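Local coordinates for SusD superfamily protein (Bacteroides fragilis NCTC 9343, PDB 3NQP) that probably binds glycans at the bacterial outer membrane and helps in their uptake, at residues Y197-K200 with A201-E204; G313-T316 with Y317-N320. One frame throughout, in Å; residues are numbered along the deposited sequence.

Interaction 1. Residues Y197-K200 with A201-E204; sequences YWSK and AATE. With EDO (1,2-ethanediol), chain G.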
loop_
_atom_site.group_PDB
_atom_site.type_symbol
_atom_site.label_atom_id
_atom_site.label_comp_id
_atom_site.label_asym_id
_atom_site.label_seq_id
_atom_site.Cartn_x
_atom_site.Cartn_y
_atom_site.Cartn_z
ATOM N N TYR A 197 -3.476 16.365 -1.453
ATOM C CA TYR A 197 -3.780 16.484 -2.882
ATOM C C TYR A 197 -2.578 15.957 -3.642
ATOM O O TYR A 197 -1.449 16.097 -3.200
ATOM C CB TYR A 197 -4.047 17.944 -3.258
ATOM C CG TYR A 197 -5.384 18.402 -2.753
ATOM C CD1 TYR A 197 -5.545 18.866 -1.450
ATOM C CD2 TYR A 197 -6.520 18.309 -3.567
ATOM C CE1 TYR A 197 -6.815 19.270 -0.972
ATOM C CE2 TYR A 197 -7.763 18.695 -3.123
ATOM C CZ TYR A 197 -7.916 19.172 -1.810
ATOM O OH TYR A 197 -9.147 19.568 -1.360
ATOM N N TRP A 198 -2.821 15.360 -4.795
ATOM C CA TRP A 198 -1.745 14.779 -5.578
ATOM C C TRP A 198 -0.797 15.874 -6.033
ATOM O O TRP A 198 -1.214 17.022 -6.210
ATOM C CB TRP A 198 -2.338 14.018 -6.767
ATOM C CG TRP A 198 -1.357 13.096 -7.466
ATOM C CD1 TRP A 198 -0.566 13.411 -8.513
ATOM C CD2 TRP A 198 -1.053 11.750 -7.124
ATOM N NE1 TRP A 198 0.185 12.336 -8.882
ATOM C CE2 TRP A 198 -0.104 11.294 -8.052
ATOM C CE3 TRP A 198 -1.524 10.863 -6.145
ATOM C CZ2 TRP A 198 0.383 9.992 -8.053
ATOM C CZ3 TRP A 198 -1.015 9.578 -6.141
ATOM C CH2 TRP A 198 -0.067 9.164 -7.067
ATOM N N SER A 199 0.487 15.544 -6.151
ATOM C CA SER A 199 1.543 16.540 -6.343
ATOM C C SER A 199 2.563 15.984 -7.311
ATOM O O SER A 199 2.531 14.795 -7.637
ATOM C CB SER A 199 2.242 16.836 -5.007
ATOM O OG SER A 199 2.897 15.637 -4.493
ATOM N N LYS A 200 3.502 16.828 -7.710
ATOM C CA LYS A 200 4.631 16.414 -8.561
ATOM C C LYS A 200 5.469 15.314 -7.912
ATOM O O LYS A 200 5.824 14.298 -8.545
ATOM C CB LYS A 200 5.474 17.618 -8.929
ATOM C CG LYS A 200 6.573 17.346 -9.946
ATOM C CD LYS A 200 7.468 18.543 -10.046
ATOM C CE LYS A 200 8.724 18.200 -10.727
ATOM N NZ LYS A 200 9.531 19.348 -11.037
ATOM N N ALA A 201 5.780 15.480 -6.642
ATOM C CA ALA A 201 6.476 14.428 -5.915
ATOM C C ALA A 201 5.749 13.080 -5.977
ATOM O O ALA A 201 6.349 12.042 -6.076
ATOM C CB ALA A 201 6.670 14.841 -4.503
ATOM N N ALA A 202 4.442 13.111 -5.852
ATOM C CA ALA A 202 3.651 11.911 -5.866
ATOM C C ALA A 202 3.754 11.224 -7.219
ATOM O O ALA A 202 3.885 9.973 -7.282
ATOM C CB ALA A 202 2.181 12.231 -5.513
ATOM N N THR A 203 3.702 12.020 -8.296
ATOM C CA THR A 203 3.912 11.479 -9.632
ATOM C C THR A 203 5.310 10.861 -9.769
ATOM O O THR A 203 5.480 9.773 -10.383
ATOM C CB THR A 203 3.669 12.508 -10.735
ATOM O OG1 THR A 203 2.266 12.773 -10.809
ATOM C CG2 THR A 203 4.170 11.969 -12.147
ATOM N N GLU A 204 6.313 11.518 -9.212
ATOM C CA GLU A 204 7.679 10.969 -9.260
ATOM C C GLU A 204 7.782 9.634 -8.468
ATOM O O GLU A 204 8.462 8.719 -8.907
ATOM C CB GLU A 204 8.707 11.973 -8.765
ATOM C CG GLU A 204 8.890 13.144 -9.707
ATOM C CD GLU A 204 10.285 13.681 -9.725
ATOM O OE1 GLU A 204 11.076 13.176 -10.546
ATOM O OE2 GLU A 204 10.594 14.557 -8.906
HETATM C C1 EDO G . -9.499 16.345 1.642
HETATM O O1 EDO G . -10.736 15.658 1.923
HETATM C C2 EDO G . -9.011 15.974 0.247
HETATM O O2 EDO G . -9.970 16.465 -0.701
#
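Trp198 reaches from the end of a loop over the first turn of helix 200-216 and meets Ala202 and Thr203 with its indole. The methyl of Ala202 sits over one face of the ring system, its CB 3.6 Å from the centroid of the six-membered ring and 15° off the normal, a CH-pi contact. At the edge, Trp198 NE1 donates in the ring plane to Thr203 OG1 (2.9 Å, N-H...O angle 162°), so face and edge together fix the rotation of the indole. Trp198 CG lies anti to the backbone N (chi1 -166°), which swings the ring alongside the helix. Thr203 OG1 also pairs with Ser177 of helix 163-181, linking the indole to that helix. At the start of the helix, Ser199 OG accepts from Ala202 N at 3.3 Å, and Ser199 O from Thr203 N at 3.1 Å. One residue further, Lys200 O accepts from Glu204 N at 2.9 Å. Their side-chain ends stay near without pairing (Lys200 NZ to Glu204 OE2 5.4 Å): Lys200 NZ bonds to Gly182 and Asn185, the Glu204 carboxylate to His235, Ser238 and Tyr243. The arrangement is a serine N-cap of an alpha-helix, with the preceding tryptophan folded over the first turn.

Interaction 2. Residues G313-T316 with Y317-N320; sequences GNQT and YEYN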
loop_
_atom_site.group_PDB
_atom_site.type_symbol
_atom_site.label_atom_id
_atom_site.label_comp_id
_atom_site.label_asym_id
_atom_site.label_seq_id
_atom_site.Cartn_x
_atom_site.Cartn_y
_atom_site.Cartn_z
ATOM N N GLY A 313 -14.717 -1.306 17.873
ATOM C CA GLY A 313 -13.825 -2.240 17.177
ATOM C C GLY A 313 -14.358 -3.632 16.921
ATOM O O GLY A 313 -15.386 -4.040 17.473
ATOM N N ASN A 314 -13.660 -4.362 16.053
ATOM C CA ASN A 314 -13.798 -5.785 15.939
ATOM C C ASN A 314 -12.459 -6.355 15.498
ATOM O O ASN A 314 -11.502 -5.603 15.312
ATOM C CB ASN A 314 -15.024 -6.224 15.060
ATOM C CG ASN A 314 -14.823 -6.005 13.582
ATOM O OD1 ASN A 314 -13.726 -6.164 13.098
ATOM N ND2 ASN A 314 -15.938 -5.763 12.826
ATOM N N GLN A 315 -12.362 -7.674 15.443
ATOM C CA GLN A 315 -11.160 -8.327 14.941
ATOM C C GLN A 315 -11.536 -9.259 13.803
ATOM O O GLN A 315 -11.734 -10.465 13.976
ATOM C CB GLN A 315 -10.366 -9.081 16.022
ATOM C CG GLN A 315 -8.928 -9.358 15.516
ATOM C CD GLN A 315 -8.035 -9.964 16.547
ATOM O OE1 GLN A 315 -8.494 -10.764 17.351
ATOM N NE2 GLN A 315 -6.725 -9.635 16.500
ATOM N N THR A 316 -11.668 -8.641 12.644
ATOM C CA THR A 316 -11.985 -9.324 11.408
ATOM C C THR A 316 -10.828 -9.315 10.402
ATOM O O THR A 316 -10.959 -9.841 9.323
ATOM C CB THR A 316 -13.299 -8.730 10.751
ATOM O OG1 THR A 316 -13.236 -7.306 10.674
ATOM C CG2 THR A 316 -14.557 -9.130 11.593
ATOM N N TYR A 317 -9.697 -8.742 10.784
ATOM C CA TYR A 317 -8.433 -8.858 10.073
ATOM C C TYR A 317 -7.362 -8.998 11.152
ATOM O O TYR A 317 -7.340 -8.187 12.110
ATOM C CB TYR A 317 -8.102 -7.582 9.222
ATOM C CG TYR A 317 -9.104 -7.348 8.120
ATOM C CD1 TYR A 317 -10.275 -6.641 8.369
ATOM C CD2 TYR A 317 -8.931 -7.884 6.859
ATOM C CE1 TYR A 317 -11.239 -6.466 7.405
ATOM C CE2 TYR A 317 -9.882 -7.703 5.884
ATOM C CZ TYR A 317 -11.035 -6.979 6.151
ATOM O OH TYR A 317 -12.011 -6.827 5.203
ATOM N N GLU A 318 -6.517 -10.015 11.038
ATOM C CA GLU A 318 -5.483 -10.267 12.037
ATOM C C GLU A 318 -4.230 -10.888 11.440
ATOM O O GLU A 318 -4.282 -11.933 10.802
ATOM C CB GLU A 318 -5.953 -11.231 13.128
ATOM C CG GLU A 318 -4.947 -11.357 14.372
ATOM C CD GLU A 318 -5.497 -12.291 15.454
ATOM O OE1 GLU A 318 -6.624 -12.792 15.279
ATOM O OE2 GLU A 318 -4.826 -12.463 16.503
ATOM N N TYR A 319 -3.089 -10.302 11.762
ATOM C CA TYR A 319 -1.823 -10.879 11.345
ATOM C C TYR A 319 -1.483 -12.103 12.148
ATOM O O TYR A 319 -1.717 -12.165 13.364
ATOM C CB TYR A 319 -0.702 -9.870 11.471
ATOM C CG TYR A 319 -0.829 -8.749 10.477
ATOM C CD1 TYR A 319 -0.360 -8.897 9.189
ATOM C CD2 TYR A 319 -1.431 -7.555 10.824
ATOM C CE1 TYR A 319 -0.504 -7.869 8.242
ATOM C CE2 TYR A 319 -1.545 -6.486 9.879
ATOM C CZ TYR A 319 -1.088 -6.692 8.590
ATOM O OH TYR A 319 -1.199 -5.709 7.634
ATOM N N ASN A 320 -0.883 -13.079 11.472
ATOM C CA ASN A 320 -0.325 -14.252 12.151
ATOM C C ASN A 320 0.624 -13.684 13.192
ATOM O O ASN A 320 1.331 -12.710 12.926
ATOM C CB ASN A 320 0.453 -15.059 11.128
ATOM C CG ASN A 320 0.971 -16.344 11.658
ATOM O OD1 ASN A 320 1.871 -16.364 12.508
ATOM N ND2 ASN A 320 0.425 -17.460 11.147
HETATM O O HOH W 1 -5.796 -7.678 14.236
#
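Tyr317 meets Thr316 first: with CG anti to its own carbonyl carbon (chi1 -64°), the phenol ring turns back so that Thr316 O lies over one face, 3.3 Å from Tyr317 CG. Thr316 OG1 stands near the same ring, 3.8 Å from Tyr317 CD1, and gives its proton to Asn314 OD1 at 2.7 Å, a bond that closes a small loop on the first segment. Further out, the Tyr317 hydroxyl bonds to Asn67, and its ring also meets Phe283 and Trp40. A water lies 2.7 Å from Tyr317 O and accepts from Gln315 NE2 at 3.1 Å, so that it can bridge the two segments. Next comes Glu318, whose extended side chain slants across that of Gln315, the carboxylate stacked on the amide with their planes 18° apart. Gln315 NE2 lies 3.1 Å from Glu318 CD, over the carboxylate, so the approach is face on and no hydrogen bond joins the pair. Their polar ends are served elsewhere: Gln315 OE1 by Asp61 N, and Glu318 OE2 by Ser60 OG. The chemistry therefore implies an amide-carboxylate stack held from outside: the stack itself contributes no hydrogen bond, and the acid is probably stabilised by outside partners such as Ser60 OG, while a water may bridge the Gln315 amide and the Tyr317 carbonyl.

Along the chain, interaction 1 comes first, where the loop after helix 163-181 passes into helix 200-216; interaction 2 follows more than a hundred residues later, in the long loop between strand 265-269 and helix 321-325. Each is local, between residues of one short continuous stretch, and the two stand in series, neither nested nor crossed. Their centres are 32 Å apart on opposite sides of the chain's centre, and their nearest atoms about 21 Å. Interaction 1 joins helices 163-181 and 200-216 beside strand 265-269, whereas interaction 2 brings the later loop against residues 59-61 and strand 351-358.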